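Local coordinates for protein poly-beta-hydroxybuterate polymerase (Cupriavidus necator, PDB 5T6O) that forms the catalytic domain of a class I polyhydroxybutyrate synthase, a probable acyltransferase that builds the polyester without a template, at residues N8-T12 against Y51-P57; A2-G6 against F220-F224; G86-Y92 against P235-Y240; V43-I47 against F118-I124. The protein carries 1 engineered substitution. All coordinates share one frame; numbering follows the deposited sequence.

Contact 1. Residues N8-T12 against Y51-P57; sequences NVAVT and YILDLQP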
loop_
_atom_site.group_PDB
_atom_site.type_symbol
_atom_site.label_atom_id
_atom_site.label_comp_id
_atom_site.label_asym_id
_atom_site.label_seq_id
_atom_site.Cartn_x
_atom_site.Cartn_y
_atom_site.Cartn_z
ATOM N N ASN A 8 3.275 -27.634 31.069
ATOM C CA ASN A 8 4.055 -26.402 31.042
ATOM C C ASN A 8 3.411 -25.292 30.216
ATOM O O ASN A 8 4.003 -24.214 30.085
ATOM C CB ASN A 8 5.479 -26.674 30.532
ATOM C CG ASN A 8 5.499 -27.440 29.220
ATOM O OD1 ASN A 8 4.565 -27.362 28.427
ATOM N ND2 ASN A 8 6.576 -28.183 28.986
ATOM N N VAL A 9 2.229 -25.516 29.662
ATOM C CA VAL A 9 1.409 -24.439 29.136
ATOM C C VAL A 9 -0.004 -24.669 29.644
ATOM O O VAL A 9 -0.402 -25.803 29.934
ATOM C CB VAL A 9 1.446 -24.328 27.588
ATOM C CG1 VAL A 9 2.879 -24.141 27.089
ATOM C CG2 VAL A 9 0.799 -25.516 26.924
ATOM N N ALA A 10 -0.744 -23.573 29.797
ATOM C CA ALA A 10 -2.114 -23.602 30.316
ATOM C C ALA A 10 -2.165 -24.223 31.712
ATOM O O ALA A 10 -2.940 -25.145 31.976
ATOM C CB ALA A 10 -3.050 -24.336 29.352
ATOM N N VAL A 11 -1.339 -23.701 32.622
ATOM C CA VAL A 11 -1.192 -24.302 33.944
ATOM C C VAL A 11 -1.762 -23.425 35.055
ATOM O O VAL A 11 -1.586 -23.748 36.232
ATOM C CB VAL A 11 0.274 -24.668 34.240
ATOM C CG1 VAL A 11 0.755 -25.744 33.271
ATOM C CG2 VAL A 11 1.168 -23.426 34.188
ATOM N N THR A 12 -2.469 -22.344 34.735
ATOM C CA THR A 12 -3.043 -21.560 35.826
ATOM C C THR A 12 -4.089 -22.400 36.552
ATOM O O THR A 12 -4.882 -23.101 35.919
ATOM C CB THR A 12 -3.638 -20.256 35.304
ATOM O OG1 THR A 12 -2.590 -19.497 34.682
ATOM C CG2 THR A 12 -4.241 -19.413 36.463
ATOM N N TYR A 51 -5.653 -21.433 24.998
ATOM C CA TYR A 51 -4.540 -21.215 25.910
ATOM C C TYR A 51 -3.494 -20.249 25.368
ATOM O O TYR A 51 -2.501 -19.994 26.058
ATOM C CB TYR A 51 -3.898 -22.552 26.291
ATOM C CG TYR A 51 -3.295 -23.349 25.159
ATOM C CD1 TYR A 51 -1.985 -23.110 24.738
ATOM C CD2 TYR A 51 -3.996 -24.394 24.567
ATOM C CE1 TYR A 51 -1.419 -23.848 23.724
ATOM C CE2 TYR A 51 -3.423 -25.152 23.544
ATOM C CZ TYR A 51 -2.140 -24.870 23.130
ATOM O OH TYR A 51 -1.564 -25.601 22.118
ATOM N N ILE A 52 -3.703 -19.678 24.175
ATOM C CA ILE A 52 -2.948 -18.474 23.837
ATOM C C ILE A 52 -3.145 -17.418 24.924
ATOM O O ILE A 52 -2.257 -16.594 25.166
ATOM C CB ILE A 52 -3.355 -17.937 22.439
ATOM C CG1 ILE A 52 -2.405 -16.818 21.981
ATOM C CG2 ILE A 52 -4.805 -17.426 22.444
ATOM C CD1 ILE A 52 -0.947 -17.209 21.975
ATOM N N LEU A 53 -4.281 -17.459 25.625
ATOM C CA LEU A 53 -4.571 -16.528 26.715
ATOM C C LEU A 53 -4.042 -16.997 28.061
ATOM O O LEU A 53 -4.131 -16.243 29.032
ATOM C CB LEU A 53 -6.082 -16.307 26.835
ATOM C CG LEU A 53 -6.745 -15.736 25.582
ATOM C CD1 LEU A 53 -8.219 -15.551 25.811
ATOM C CD2 LEU A 53 -6.079 -14.406 25.219
ATOM N N ASP A 54 -3.522 -18.221 28.150
ATOM C CA ASP A 54 -2.924 -18.741 29.389
ATOM C C ASP A 54 -1.698 -19.565 29.001
ATOM O O ASP A 54 -1.583 -20.742 29.311
ATOM C CB ASP A 54 -3.930 -19.580 30.184
ATOM C CG ASP A 54 -3.343 -20.124 31.494
ATOM O OD1 ASP A 54 -2.472 -19.454 32.075
ATOM O OD2 ASP A 54 -3.747 -21.226 31.935
ATOM N N LEU A 55 -0.777 -18.936 28.267
ATOM C CA LEU A 55 0.248 -19.697 27.560
ATOM C C LEU A 55 1.265 -20.281 28.534
ATOM O O LEU A 55 1.105 -21.415 28.990
ATOM C CB LEU A 55 0.912 -18.811 26.491
ATOM C CG LEU A 55 1.797 -19.530 25.467
ATOM C CD1 LEU A 55 1.084 -20.725 24.821
ATOM C CD2 LEU A 55 2.274 -18.548 24.393
ATOM N N GLN A 56 2.292 -19.539 28.882
ATOM C CA GLN A 56 3.124 -19.951 29.998
ATOM C C GLN A 56 2.890 -19.006 31.173
ATOM O O GLN A 56 2.285 -17.943 31.005
ATOM C CB GLN A 56 4.602 -19.970 29.588
ATOM C CG GLN A 56 4.871 -20.921 28.427
ATOM C CD GLN A 56 6.334 -21.014 28.076
ATOM O OE1 GLN A 56 6.741 -20.661 26.973
ATOM N NE2 GLN A 56 7.141 -21.497 29.018
ATOM N N PRO A 57 3.295 -19.382 32.390
ATOM C CA PRO A 57 2.966 -18.532 33.543
ATOM C C PRO A 57 3.399 -17.079 33.393
ATOM O O PRO A 57 2.626 -16.177 33.739
ATOM C CB PRO A 57 3.696 -19.232 34.694
ATOM C CG PRO A 57 3.604 -20.673 34.320
ATOM C CD PRO A 57 3.797 -20.703 32.817
HETATM O O HOH W 1 -0.047 -21.046 32.199
#
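The backbone of Ala-10 lies against the turn after Tyr-51: its N donates to Leu-55 O at 3.0 Å (N-H...O 156°), and more weakly to Asp-54 O. The same carbonyls take C-H contacts from Val-9 CA and Ala-10 CA, which bring the two backbones together. Asp-54 carries the side-chain part. A first torsion near 180° (chi1 -179°) turns its CG away from the amide N, and the carboxylate reaches across to Thr-12 and binds it at two points: OD1 takes the hydroxyl OG1 at 2.6 Å, 33° out of the carboxylate plane, and OD2 takes the Thr-12 N-H at 3.3 Å with its syn lone pair. Water 1 accepts from Val-11 N at 3.0 Å and donates to Asp-54 OD1 at 2.9 Å; Ser-60 OG also bonds OD1. Beside this polar patch, Ala-10 CB sits 3.6 Å from Tyr-51 CB, while Val-9 CG2 meets the Tyr-51 ring obliquely. Farther along, Val-11 CG2 lies 3.7 Å from Pro-57 CG. A buried carboxylate surrounded by a hydroxyl, an amide and a water, together with the Ser-60 hydroxyl, would probably stay ionised, its charge shared among these donors.

Contact 2. Residues A2-G6 against F220-F224; sequences AFEVG and FDLLF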
loop_
_atom_site.group_PDB
_atom_site.type_symbol
_atom_site.label_atom_id
_atom_site.label_comp_id
_atom_site.label_asym_id
_atom_site.label_seq_id
_atom_site.Cartn_x
_atom_site.Cartn_y
_atom_site.Cartn_z
ATOM N N ALA A 2 9.452 -30.583 25.764
ATOM C CA ALA A 2 8.442 -30.223 24.779
ATOM C C ALA A 2 7.212 -29.618 25.455
ATOM O O ALA A 2 6.923 -29.876 26.624
ATOM C CB ALA A 2 8.039 -31.451 23.965
ATOM N N PHE A 3 6.474 -28.805 24.700
ATOM C CA PHE A 3 5.269 -28.207 25.256
ATOM C C PHE A 3 4.182 -29.255 25.438
ATOM O O PHE A 3 4.012 -30.152 24.607
ATOM C CB PHE A 3 4.760 -27.069 24.372
ATOM C CG PHE A 3 5.701 -25.902 24.322
ATOM C CD1 PHE A 3 5.944 -25.149 25.460
ATOM C CD2 PHE A 3 6.390 -25.599 23.163
ATOM C CE1 PHE A 3 6.834 -24.085 25.427
ATOM C CE2 PHE A 3 7.276 -24.537 23.122
ATOM C CZ PHE A 3 7.500 -23.781 24.251
ATOM N N GLU A 4 3.454 -29.149 26.547
ATOM C CA GLU A 4 2.348 -30.061 26.815
ATOM C C GLU A 4 1.282 -29.312 27.597
ATOM O O GLU A 4 1.556 -28.816 28.693
ATOM C CB GLU A 4 2.817 -31.297 27.585
ATOM C CG GLU A 4 1.683 -32.249 27.924
ATOM C CD GLU A 4 2.126 -33.426 28.773
ATOM O OE1 GLU A 4 3.349 -33.638 28.937
ATOM O OE2 GLU A 4 1.244 -34.136 29.290
ATOM N N VAL A 5 0.077 -29.236 27.025
ATOM C CA VAL A 5 -1.021 -28.523 27.665
ATOM C C VAL A 5 -1.311 -29.156 29.015
ATOM O O VAL A 5 -1.480 -30.373 29.120
ATOM C CB VAL A 5 -2.253 -28.546 26.746
ATOM C CG1 VAL A 5 -3.470 -27.933 27.434
ATOM C CG2 VAL A 5 -1.939 -27.834 25.459
ATOM N N GLY A 6 -1.355 -28.330 30.062
ATOM C CA GLY A 6 -1.581 -28.806 31.407
ATOM C C GLY A 6 -0.334 -29.204 32.164
ATOM O O GLY A 6 -0.428 -29.507 33.358
ATOM N N PHE A 220 8.743 -20.442 19.709
ATOM C CA PHE A 220 8.299 -21.828 19.591
ATOM C C PHE A 220 6.969 -22.075 20.303
ATOM O O PHE A 220 6.183 -22.927 19.862
ATOM C CB PHE A 220 9.386 -22.773 20.117
ATOM C CG PHE A 220 10.528 -22.998 19.136
ATOM C CD1 PHE A 220 10.891 -22.012 18.227
ATOM C CD2 PHE A 220 11.208 -24.196 19.106
ATOM C CE1 PHE A 220 11.927 -22.209 17.328
ATOM C CE2 PHE A 220 12.244 -24.401 18.205
ATOM C CZ PHE A 220 12.601 -23.403 17.313
ATOM N N ASP A 221 6.677 -21.356 21.389
ATOM C CA ASP A 221 5.389 -21.621 22.026
ATOM C C ASP A 221 4.242 -21.074 21.186
ATOM O O ASP A 221 3.161 -21.681 21.151
ATOM C CB ASP A 221 5.347 -21.088 23.469
ATOM C CG ASP A 221 5.678 -19.603 23.594
ATOM O OD1 ASP A 221 5.871 -18.904 22.582
ATOM O OD2 ASP A 221 5.727 -19.122 24.749
ATOM N N LEU A 222 4.461 -19.967 20.472
ATOM C CA LEU A 222 3.473 -19.525 19.494
ATOM C C LEU A 222 3.263 -20.587 18.425
ATOM O O LEU A 222 2.126 -20.905 18.068
ATOM C CB LEU A 222 3.900 -18.195 18.861
ATOM C CG LEU A 222 2.955 -17.501 17.873
ATOM C CD1 LEU A 222 3.327 -16.028 17.795
ATOM C CD2 LEU A 222 3.053 -18.105 16.488
ATOM N N LEU A 223 4.353 -21.134 17.885
ATOM C CA LEU A 223 4.216 -22.131 16.825
ATOM C C LEU A 223 3.528 -23.393 17.342
ATOM O O LEU A 223 2.734 -24.018 16.628
ATOM C CB LEU A 223 5.589 -22.453 16.236
ATOM C CG LEU A 223 6.265 -21.278 15.502
ATOM C CD1 LEU A 223 7.659 -21.663 15.026
ATOM C CD2 LEU A 223 5.410 -20.854 14.346
ATOM N N PHE A 224 3.811 -23.777 18.584
ATOM C CA PHE A 224 3.118 -24.920 19.173
ATOM C C PHE A 224 1.619 -24.675 19.252
ATOM O O PHE A 224 0.815 -25.522 18.836
ATOM C CB PHE A 224 3.686 -25.225 20.559
ATOM C CG PHE A 224 2.863 -26.205 21.344
ATOM C CD1 PHE A 224 2.942 -27.569 21.077
ATOM C CD2 PHE A 224 2.014 -25.769 22.355
ATOM C CE1 PHE A 224 2.186 -28.473 21.790
ATOM C CE2 PHE A 224 1.252 -26.680 23.077
ATOM C CZ PHE A 224 1.351 -28.033 22.797
#
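Phe-3 meets Phe-224 through its methylene: CB stands over the centre of the Phe-224 ring, 3.5 Å from the centroid and 6° off the normal, a CH-pi contact. The ring planes meet obliquely at 39°, with centroids 5.5 Å apart. Phe-3 CG lies anti to its own carbonyl carbon (chi1 -66°), which carries the ring past Phe-224 and onto the first residues of helix 220-227. There its far end presses on Asp-221, CZ to CB 3.5 Å, and CE2 comes 4.1 Å from Phe-220 CB. Val-5 approaches the Phe-224 ring differently, at the edge and near its plane, CG2 to CE2 4.1 Å. No hydrogen bond crosses, so the grip is apolar. In the second shell, the Asn-8 amide ties the loop back on itself, bonding Ala-2 O through ND2 and Glu-4 N through OD1, and thereby flanks Phe-3 on both sides in sequence; Glu-4 is turned away from the helix, in a salt bridge with Arg-7. The loop ahead of strand 14-19 thus lies on the first turn of helix 220-227. Tyr-51 packs against both Val-5 and Phe-224, Leu-223 touches helix 202-215, and Leu-222 meets Glu-164 of the second subunit.

Contact 3. Residues G86-Y92 against P235-Y240; sequences GSTWDDY and PWYCWY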
loop_
_atom_site.group_PDB
_atom_site.type_symbol
_atom_site.label_atom_id
_atom_site.label_comp_id
_atom_site.label_asym_id
_atom_site.label_seq_id
_atom_site.Cartn_x
_atom_site.Cartn_y
_atom_site.Cartn_z
ATOM N N GLY A 86 -22.261 -31.177 11.717
ATOM C CA GLY A 86 -23.343 -30.323 11.267
ATOM C C GLY A 86 -23.634 -29.116 12.129
ATOM O O GLY A 86 -24.663 -28.458 11.913
ATOM N N SER A 87 -22.774 -28.787 13.093
ATOM C CA SER A 87 -23.010 -27.655 13.980
ATOM C C SER A 87 -22.936 -26.338 13.217
ATOM O O SER A 87 -22.111 -26.170 12.319
ATOM C CB SER A 87 -21.982 -27.634 15.111
ATOM O OG SER A 87 -21.984 -28.860 15.824
ATOM N N THR A 88 -23.775 -25.388 13.615
ATOM C CA THR A 88 -23.937 -24.127 12.907
ATOM C C THR A 88 -23.382 -22.976 13.729
ATOM O O THR A 88 -23.102 -23.109 14.923
ATOM C CB THR A 88 -25.411 -23.865 12.599
ATOM O OG1 THR A 88 -26.120 -23.700 13.838
ATOM C CG2 THR A 88 -26.000 -25.029 11.820
ATOM N N TRP A 89 -23.250 -21.824 13.068
ATOM C CA TRP A 89 -22.900 -20.604 13.788
ATOM C C TRP A 89 -23.905 -20.331 14.904
ATOM O O TRP A 89 -23.512 -19.978 16.021
ATOM C CB TRP A 89 -22.822 -19.423 12.818
ATOM C CG TRP A 89 -22.643 -18.064 13.465
ATOM C CD1 TRP A 89 -23.634 -17.210 13.859
ATOM C CD2 TRP A 89 -21.405 -17.401 13.752
ATOM N NE1 TRP A 89 -23.092 -16.060 14.381
ATOM C CE2 TRP A 89 -21.725 -16.152 14.330
ATOM C CE3 TRP A 89 -20.054 -17.744 13.583
ATOM C CZ2 TRP A 89 -20.750 -15.245 14.738
ATOM C CZ3 TRP A 89 -19.083 -16.843 13.986
ATOM C CH2 TRP A 89 -19.437 -15.605 14.561
ATOM N N ASP A 90 -25.204 -20.526 14.626
ATOM C CA ASP A 90 -26.240 -20.313 15.638
ATOM C C ASP A 90 -26.093 -21.283 16.805
ATOM O O ASP A 90 -26.319 -20.909 17.962
ATOM C CB ASP A 90 -27.636 -20.447 15.018
ATOM C CG ASP A 90 -28.023 -19.236 14.189
ATOM O OD1 ASP A 90 -27.116 -18.533 13.714
ATOM O OD2 ASP A 90 -29.232 -18.980 14.020
ATOM N N ASP A 91 -25.742 -22.540 16.519
ATOM C CA ASP A 91 -25.543 -23.506 17.596
ATOM C C ASP A 91 -24.504 -22.998 18.579
ATOM O O ASP A 91 -24.683 -23.085 19.803
ATOM C CB ASP A 91 -25.089 -24.856 17.039
ATOM C CG ASP A 91 -26.176 -25.606 16.298
ATOM O OD1 ASP A 91 -27.384 -25.329 16.497
ATOM O OD2 ASP A 91 -25.791 -26.505 15.513
ATOM N N TYR A 92 -23.393 -22.485 18.049
ATOM C CA TYR A 92 -22.306 -22.006 18.893
ATOM C C TYR A 92 -22.728 -20.780 19.682
ATOM O O TYR A 92 -22.331 -20.619 20.839
ATOM C CB TYR A 92 -21.079 -21.696 18.036
ATOM C CG TYR A 92 -20.173 -22.892 17.799
ATOM C CD1 TYR A 92 -20.680 -24.101 17.350
ATOM C CD2 TYR A 92 -18.806 -22.801 18.034
ATOM C CE1 TYR A 92 -19.852 -25.190 17.130
ATOM C CE2 TYR A 92 -17.969 -23.886 17.814
ATOM C CZ TYR A 92 -18.493 -25.071 17.366
ATOM O OH TYR A 92 -17.652 -26.146 17.153
ATOM N N PRO A 235 -20.969 -26.179 8.461
ATOM C CA PRO A 235 -21.912 -25.046 8.378
ATOM C C PRO A 235 -21.424 -23.815 9.115
ATOM O O PRO A 235 -21.689 -22.687 8.681
ATOM C CB PRO A 235 -23.198 -25.609 9.001
ATOM C CG PRO A 235 -23.106 -27.127 8.721
ATOM C CD PRO A 235 -21.622 -27.414 8.951
ATOM N N TRP A 236 -20.703 -24.012 10.220
ATOM C CA TRP A 236 -20.145 -22.897 10.983
ATOM C C TRP A 236 -19.121 -22.131 10.159
ATOM O O TRP A 236 -19.165 -20.899 10.060
ATOM C CB TRP A 236 -19.492 -23.436 12.262
ATOM C CG TRP A 236 -19.077 -22.350 13.238
ATOM C CD1 TRP A 236 -19.766 -21.946 14.336
ATOM C CD2 TRP A 236 -17.893 -21.538 13.185
ATOM N NE1 TRP A 236 -19.088 -20.949 14.985
ATOM C CE2 TRP A 236 -17.937 -20.669 14.294
ATOM C CE3 TRP A 236 -16.798 -21.468 12.318
ATOM C CZ2 TRP A 236 -16.938 -19.732 14.550
ATOM C CZ3 TRP A 236 -15.797 -20.537 12.579
ATOM C CH2 TRP A 236 -15.880 -19.677 13.682
ATOM N N TYR A 237 -18.156 -22.854 9.605
ATOM C CA TYR A 237 -17.108 -22.255 8.785
ATOM C C TYR A 237 -17.701 -21.576 7.554
ATOM O O TYR A 237 -17.280 -20.478 7.171
ATOM C CB TYR A 237 -16.116 -23.377 8.436
ATOM C CG TYR A 237 -14.936 -23.101 7.528
ATOM C CD1 TYR A 237 -14.453 -21.825 7.310
ATOM C CD2 TYR A 237 -14.291 -24.163 6.895
ATOM C CE1 TYR A 237 -13.368 -21.609 6.467
ATOM C CE2 TYR A 237 -13.212 -23.959 6.059
ATOM C CZ TYR A 237 -12.760 -22.680 5.837
ATOM O OH TYR A 237 -11.681 -22.480 4.997
ATOM N N CYS A 238 -18.705 -22.204 6.937
ATOM C CA CYS A 238 -19.389 -21.610 5.789
ATOM C C CYS A 238 -20.019 -20.271 6.156
ATOM O O CYS A 238 -19.843 -19.266 5.452
ATOM C CB CYS A 238 -20.446 -22.596 5.279
ATOM S SG CYS A 238 -21.540 -21.986 3.972
ATOM N N TRP A 239 -20.762 -20.242 7.264
ATOM C CA TRP A 239 -21.460 -19.021 7.672
ATOM C C TRP A 239 -20.470 -17.915 7.992
ATOM O O TRP A 239 -20.632 -16.772 7.555
ATOM C CB TRP A 239 -22.346 -19.312 8.889
ATOM C CG TRP A 239 -23.276 -18.202 9.276
ATOM C CD1 TRP A 239 -24.618 -18.128 9.020
ATOM C CD2 TRP A 239 -22.940 -17.004 9.995
ATOM N NE1 TRP A 239 -25.134 -16.958 9.532
ATOM C CE2 TRP A 239 -24.126 -16.252 10.131
ATOM C CE3 TRP A 239 -21.755 -16.495 10.530
ATOM C CZ2 TRP A 239 -24.159 -15.018 10.780
ATOM C CZ3 TRP A 239 -21.791 -15.268 11.173
ATOM C CH2 TRP A 239 -22.988 -14.546 11.289
ATOM N N TYR A 240 -19.437 -18.241 8.772
ATOM C CA TYR A 240 -18.428 -17.249 9.134
ATOM C C TYR A 240 -17.758 -16.659 7.897
ATOM O O TYR A 240 -17.687 -15.435 7.740
ATOM C CB TYR A 240 -17.411 -17.909 10.064
ATOM C CG TYR A 240 -16.348 -16.983 10.601
ATOM C CD1 TYR A 240 -16.688 -15.788 11.231
ATOM C CD2 TYR A 240 -15.009 -17.321 10.507
ATOM C CE1 TYR A 240 -15.707 -14.944 11.730
ATOM C CE2 TYR A 240 -14.020 -16.480 11.000
ATOM C CZ TYR A 240 -14.377 -15.299 11.610
ATOM O OH TYR A 240 -13.387 -14.467 12.101
HETATM O O HOH W 2 -23.862 -22.057 10.315
#
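Trp-89 N gives its hydrogen to water 2 at 2.8 Å, and that water passes one on, weakly, to Pro-235 O, bridging the start of one helix to the backbone of the other. A second, weak link runs from Trp-236 N to Ser-87 O. Most of the remaining contact is aromatic. The Trp-89 indole lies face to face on Trp-239, its five-membered ring over the six-membered ring of Trp-239 with centroids 3.5 Å apart and planes at 12°. The extended first torsion of Trp-89 (chi1 172°) turns the indole toward Trp-239 and Trp-236. CE3 of its benzene ring stands over a face of Trp-236, 3.6 Å from NE1, the rings oblique, and its CZ3 comes 3.8 Å from Tyr-240 CD1, where the two rings run almost parallel but are displaced well past each other. Tyr-92 receives the pyrrole side of Trp-236 over one face, CG to CD1 3.6 Å. Pro-235 CB touches Thr-88 CG2 outside this group. Helix 89-108 opens with a capping box: Thr-88 OG1 accepts from Asp-91 N, and Asp-91 OD2 from Thr-88 N. A capped helix start packed through a cluster of five aromatic side chains onto helix 234-246 is thus the joint between two helices of this alpha/beta-hydrolase domain.

Contact 4. Residues V43-I47 against F118-I124; sequences VPPCI and FAVGGTI. Engineered in segment 118-124: Ala-119 (natural residue Cys).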
loop_
_atom_site.group_PDB
_atom_site.type_symbol
_atom_site.label_atom_id
_atom_site.label_comp_id
_atom_site.label_asym_id
_atom_site.label_seq_id
_atom_site.Cartn_x
_atom_site.Cartn_y
_atom_site.Cartn_z
ATOM N N VAL A 43 -14.012 -15.233 26.368
ATOM C CA VAL A 43 -14.418 -16.051 25.225
ATOM C C VAL A 43 -13.276 -16.053 24.216
ATOM O O VAL A 43 -13.113 -15.095 23.444
ATOM C CB VAL A 43 -15.724 -15.546 24.591
ATOM C CG1 VAL A 43 -16.129 -16.449 23.393
ATOM C CG2 VAL A 43 -16.843 -15.505 25.644
ATOM N N PRO A 44 -12.455 -17.093 24.211
ATOM C CA PRO A 44 -11.328 -17.165 23.293
ATOM C C PRO A 44 -11.781 -17.606 21.913
ATOM O O PRO A 44 -12.930 -18.033 21.733
ATOM C CB PRO A 44 -10.414 -18.221 23.938
ATOM C CG PRO A 44 -11.082 -18.576 25.276
ATOM C CD PRO A 44 -12.514 -18.250 25.113
ATOM N N PRO A 45 -10.910 -17.527 20.909
ATOM C CA PRO A 45 -11.258 -18.077 19.591
ATOM C C PRO A 45 -11.468 -19.583 19.656
ATOM O O PRO A 45 -10.901 -20.275 20.506
ATOM C CB PRO A 45 -10.034 -17.734 18.730
ATOM C CG PRO A 45 -8.891 -17.613 19.748
ATOM C CD PRO A 45 -9.549 -16.955 20.931
ATOM N N CYS A 46 -12.292 -20.088 18.741
ATOM C CA CYS A 46 -12.379 -21.528 18.507
ATOM C C CYS A 46 -11.565 -21.951 17.291
ATOM O O CYS A 46 -11.586 -23.131 16.913
ATOM C CB CYS A 46 -13.838 -21.957 18.355
ATOM S SG CYS A 46 -14.753 -21.047 17.062
ATOM N N ILE A 47 -10.860 -21.002 16.683
ATOM C CA ILE A 47 -9.793 -21.253 15.721
ATOM C C ILE A 47 -8.490 -21.294 16.515
ATOM O O ILE A 47 -8.103 -20.293 17.118
ATOM C CB ILE A 47 -9.783 -20.156 14.643
ATOM C CG1 ILE A 47 -11.092 -20.235 13.836
ATOM C CG2 ILE A 47 -8.542 -20.242 13.764
ATOM C CD1 ILE A 47 -11.367 -19.014 12.950
ATOM N N PHE A 118 -11.487 -12.543 22.304
ATOM C CA PHE A 118 -10.221 -12.422 21.580
ATOM C C PHE A 118 -10.408 -13.002 20.187
ATOM O O PHE A 118 -10.840 -14.150 20.051
ATOM C CB PHE A 118 -9.084 -13.151 22.310
ATOM C CG PHE A 118 -7.787 -13.188 21.524
ATOM C CD1 PHE A 118 -7.232 -12.021 21.028
ATOM C CD2 PHE A 118 -7.119 -14.381 21.302
ATOM C CE1 PHE A 118 -6.044 -12.037 20.323
ATOM C CE2 PHE A 118 -5.929 -14.407 20.586
ATOM C CZ PHE A 118 -5.389 -13.233 20.099
ATOM N N ALA A 119 -10.105 -12.209 19.158
ATOM C CA ALA A 119 -10.150 -12.679 17.756
ATOM C C ALA A 119 -11.574 -13.146 17.465
ATOM O O ALA A 119 -12.530 -12.434 17.807
ATOM C CB ALA A 119 -9.069 -13.721 17.537
ATOM N N VAL A 120 -11.778 -14.323 16.864
ATOM C CA VAL A 120 -13.150 -14.712 16.552
ATOM C C VAL A 120 -13.989 -14.877 17.822
ATOM O O VAL A 120 -15.216 -14.740 17.768
ATOM C CB VAL A 120 -13.191 -15.991 15.682
ATOM C CG1 VAL A 120 -12.788 -17.227 16.481
ATOM C CG2 VAL A 120 -14.587 -16.153 15.092
ATOM N N GLY A 121 -13.353 -15.130 18.979
ATOM C CA GLY A 121 -14.091 -15.084 20.236
ATOM C C GLY A 121 -14.774 -13.746 20.460
ATOM O O GLY A 121 -15.874 -13.688 21.021
ATOM N N GLY A 122 -14.151 -12.659 20.004
ATOM C CA GLY A 122 -14.770 -11.356 20.145
ATOM C C GLY A 122 -15.946 -11.183 19.209
ATOM O O GLY A 122 -16.954 -10.560 19.570
ATOM N N THR A 123 -15.823 -11.715 17.988
ATOM C CA THR A 123 -16.943 -11.701 17.055
ATOM C C THR A 123 -18.096 -12.529 17.604
ATOM O O THR A 123 -19.254 -12.098 17.583
ATOM C CB THR A 123 -16.497 -12.240 15.691
ATOM O OG1 THR A 123 -15.255 -11.626 15.312
ATOM C CG2 THR A 123 -17.554 -11.962 14.625
ATOM N N ILE A 124 -17.782 -13.725 18.108
ATOM C CA ILE A 124 -18.784 -14.596 18.715
ATOM C C ILE A 124 -19.451 -13.904 19.897
ATOM O O ILE A 124 -20.683 -13.853 19.994
ATOM C CB ILE A 124 -18.138 -15.927 19.140
ATOM C CG1 ILE A 124 -17.802 -16.774 17.912
ATOM C CG2 ILE A 124 -19.053 -16.695 20.102
ATOM C CD1 ILE A 124 -16.819 -17.943 18.195
#
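Pro-45 rests obliquely against the Phe-118 ring, CD to CD2 3.6 Å, while CB of Ala-119, a residue engineered in place of cysteine, lies over the centre of one face of that ring. Phe-118 holds CG opposite its amide N (chi1 174°), which swings the ring out beside the proline. On the backbone, Phe-118 N donates to Val-43 O at 3.2 Å (N-H...O 152°). Gly-121 CA is 4.2 Å from Pro-45 CA and makes a C-H contact with Val-43 O. A glycine, having no side chain, permits the loop to lie directly on the helix start. Val-120 CG1 touches the loop 3.6 Å from Pro-45 CB and 4.2 Å from Ile-47 CD1, while Cys-46 SG reaches Ile-124 CD1 at 3.9 Å. The tight turn from strand 113-118 into helix 120-134, with Ala-119 at positive phi (59°), the strained backbone of the nucleophile position, and glycines after it, is the nucleophile elbow of the alpha/beta-hydrolase fold, where the fold usually carries its nucleophile. Cys-46 N, buried without a partner in the model, lies in the loop that in relatives supplies an oxyanion-hole amide, consistent with such a role here.

How the contacts relate
Along the chain, contact 2 closes a loop that contains contacts 1 and 4, while contacts 1 and 4, 2 and 3, and 3 and 4 interleave. Contacts 1 and 2 are neighbours, with centres 9 Å apart, and share the loop before strand 14-19, which they fasten to the segment after strand 40-43 and to helix 220-227. The centre of contact 4 lies about 3 Å from the centre of the chain, where strands 40-43 and 113-118 end, and touches contact 1 through Ile-52 and Leu-53. Contact 3, 14 Å from contact 4 between centres, meets it where Trp-236 packs on Cys-46 and Val-120. Contacts 1 and 3 thus border the elbow; contact 2 stays at the surface.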